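Local coordinates for importin subunit beta-1 (Saccharomyces cerevisiae, PDB 5OWU), which carries proteins into the nucleus together with importin alpha, the subunit that recognises the classical nuclear localization signal of the cargo, at residues 584-588 against 623-628. Sequence-based numbering, arbitrary orientation.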
ATOM      1  N   ILE A 584      -0.989  29.831  -6.632  1.00 33.94           N
ATOM      2  CA  ILE A 584       0.240  30.620  -6.548  1.00 27.45           C
ATOM      3  C   ILE A 584       1.288  30.055  -7.496  1.00 37.84           C
ATOM      4  O   ILE A 584       1.942  30.792  -8.242  1.00 37.46           O
ATOM      5  CB  ILE A 584       0.747  30.655  -5.098  1.00 33.36           C
ATOM      6  CG1 ILE A 584      -0.196  31.494  -4.237  1.00 34.62           C
ATOM      7  CG2 ILE A 584       2.194  31.189  -5.028  1.00 34.98           C
ATOM      8  CD1 ILE A 584      -0.025  31.279  -2.741  1.00 35.43           C
ATOM      9  N   ARG A 585       1.454  28.732  -7.491  1.00 30.61           N
ATOM     10  CA  ARG A 585       2.459  28.133  -8.361  1.00 37.24           C
ATOM     11  C   ARG A 585       2.098  28.284  -9.834  1.00 42.42           C
ATOM     12  O   ARG A 585       2.986  28.456 -10.676  1.00 39.76           O
ATOM     13  CB  ARG A 585       2.649  26.659  -8.008  1.00 41.68           C
ATOM     14  CG  ARG A 585       3.486  26.452  -6.768  1.00 34.82           C
ATOM     15  CD  ARG A 585       4.166  25.096  -6.779  1.00 39.46           C
ATOM     16  NE  ARG A 585       4.592  24.718  -5.437  1.00 44.42           N
ATOM     17  CZ  ARG A 585       5.805  24.925  -4.938  1.00 44.05           C
ATOM     18  NH1 ARG A 585       6.747  25.498  -5.672  1.00 45.21           N
ATOM     19  NH2 ARG A 585       6.076  24.547  -3.697  1.00 45.95           N
ATOM     20  N   LYS A 586       0.811  28.219 -10.174  1.00 43.25           N
ATOM     21  CA  LYS A 586       0.448  28.186 -11.588  1.00 39.88           C
ATOM     22  C   LYS A 586       0.668  29.534 -12.269  1.00 45.18           C
ATOM     23  O   LYS A 586       1.013  29.575 -13.454  1.00 48.24           O
ATOM     24  CB  LYS A 586      -1.008  27.747 -11.756  1.00 36.62           C
ATOM     25  CG  LYS A 586      -1.407  27.467 -13.202  1.00 51.81           C
ATOM     26  CD  LYS A 586      -0.709  26.220 -13.737  1.00 48.28           C
ATOM     27  CE  LYS A 586      -0.839  26.107 -15.243  1.00 60.90           C
ATOM     28  NZ  LYS A 586      -2.251  25.958 -15.677  1.00 54.53           N
ATOM     29  N   SER A 587       0.466  30.639 -11.562  1.00 44.73           N
ATOM     30  CA  SER A 587       0.563  31.972 -12.156  1.00 56.68           C
ATOM     31  C   SER A 587       1.417  32.840 -11.248  1.00 58.72           C
ATOM     32  O   SER A 587       0.892  33.655 -10.477  1.00 47.34           O
ATOM     33  CB  SER A 587      -0.818  32.590 -12.374  1.00 64.17           C
ATOM     34  OG  SER A 587      -0.709  33.823 -13.069  1.00 81.72           O
ATOM     35  N   PRO A 588       2.743  32.695 -11.316  1.00 56.68           N
ATOM     36  CA  PRO A 588       3.607  33.519 -10.453  1.00 62.92           C
ATOM     37  C   PRO A 588       3.442  35.009 -10.695  1.00 61.68           C
ATOM     38  O   PRO A 588       3.443  35.791  -9.739  1.00 65.74           O
ATOM     39  CB  PRO A 588       5.022  33.035 -10.811  1.00 52.87           C
ATOM     40  CG  PRO A 588       4.836  31.702 -11.473  1.00 60.78           C
ATOM     41  CD  PRO A 588       3.522  31.788 -12.177  1.00 54.99           C
ATOM     42  N   SER A 623       5.708  28.002   0.881  1.00 30.95           N
ATOM     43  CA  SER A 623       6.697  27.512  -0.069  1.00 30.51           C
ATOM     44  C   SER A 623       6.323  27.892  -1.493  1.00 33.13           C
ATOM     45  O   SER A 623       7.180  28.337  -2.263  1.00 28.99           O
ATOM     46  CB  SER A 623       6.845  26.000   0.062  1.00 32.42           C
ATOM     47  OG  SER A 623       7.282  25.655   1.362  1.00 40.19           O
ATOM     48  N   ALA A 624       5.047  27.724  -1.866  1.00 30.67           N
ATOM     49  CA  ALA A 624       4.629  28.124  -3.208  1.00 34.24           C
ATOM     50  C   ALA A 624       4.854  29.615  -3.432  1.00 24.98           C
ATOM     51  O   ALA A 624       5.346  30.028  -4.491  1.00 32.01           O
ATOM     52  CB  ALA A 624       3.158  27.769  -3.432  1.00 33.37           C
ATOM     53  N   LEU A 625       4.490  30.441  -2.451  1.00 29.33           N
ATOM     54  CA  LEU A 625       4.710  31.879  -2.584  1.00 32.85           C
ATOM     55  C   LEU A 625       6.195  32.205  -2.741  1.00 34.65           C
ATOM     56  O   LEU A 625       6.568  33.027  -3.584  1.00 34.17           O
ATOM     57  CB  LEU A 625       4.118  32.616  -1.382  1.00 34.81           C
ATOM     58  CG  LEU A 625       4.111  34.143  -1.471  1.00 45.12           C
ATOM     59  CD1 LEU A 625       3.337  34.601  -2.674  1.00 49.50           C
ATOM     60  CD2 LEU A 625       3.527  34.769  -0.217  1.00 48.00           C
ATOM     61  N   ALA A 626       7.058  31.574  -1.946  1.00 33.69           N
ATOM     62  CA  ALA A 626       8.500  31.779  -2.099  1.00 31.27           C
ATOM     63  C   ALA A 626       8.965  31.401  -3.501  1.00 40.44           C
ATOM     64  O   ALA A 626       9.682  32.165  -4.160  1.00 49.03           O
ATOM     65  CB  ALA A 626       9.258  30.964  -1.050  1.00 33.94           C
ATOM     66  N   ALA A 627       8.561  30.219  -3.973  1.00 36.91           N
ATOM     67  CA  ALA A 627       8.929  29.795  -5.318  1.00 37.66           C
ATOM     68  C   ALA A 627       8.494  30.819  -6.358  1.00 39.78           C
ATOM     69  O   ALA A 627       9.233  31.099  -7.309  1.00 42.18           O
ATOM     70  CB  ALA A 627       8.316  28.426  -5.627  1.00 38.95           C
ATOM     71  N   SER A 628       7.312  31.408  -6.183  1.00 34.08           N
ATOM     72  CA  SER A 628       6.798  32.338  -7.185  1.00 39.92           C
ATOM     73  C   SER A 628       7.461  33.712  -7.101  1.00 43.31           C
ATOM     74  O   SER A 628       7.695  34.349  -8.132  1.00 44.72           O
ATOM     75  CB  SER A 628       5.283  32.467  -7.036  1.00 50.31           C
ATOM     76  OG  SER A 628       4.658  31.250  -7.419  1.00 64.36           O
TER
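Arg585 and Ala624 approach to 5.6 Å between their CA atoms, and the backbones draw closer still at Pro588 and Ser628, where CA lies 4.7 Å from CA. At this end Ser628 OG donates to Ile584 O (2.9 Å), a carbonyl of the last helical turn; the hydroxyl sits well above the carbonyl plane, with a C=O...OG angle of 115°. CB of the same serine rests on Pro588 CB at 3.8 Å. Replacing Ser628 by an alanine would probably leave the Ile584 carbonyl without its donor from the neighbouring helix. With CG2 anti to the backbone N, Ile584 lays this methyl against Ala624, at 3.4 Å from its O and 3.9 Å from its CB, with Ser628 OG also beside it. Arg585 runs across the second helix, its CG on Ala624 CB (3.6 Å) and its extended chain bringing one face of the guanidinium over Ala624 CA. NH1 reaches Ala627 CB obliquely at 3.3 Å, while NH2 continues to a salt bridge with Asp665. The contact thus joins the end of helix 563-586 in HEAT 13 to helix 615-629 in HEAT 14, part of the repeat-to-repeat stacking of the solenoid. Ile584 and Leu625 also pack on Val591 and helix 595-607, and helix 655-669 adjoins Ser623 and Ala627.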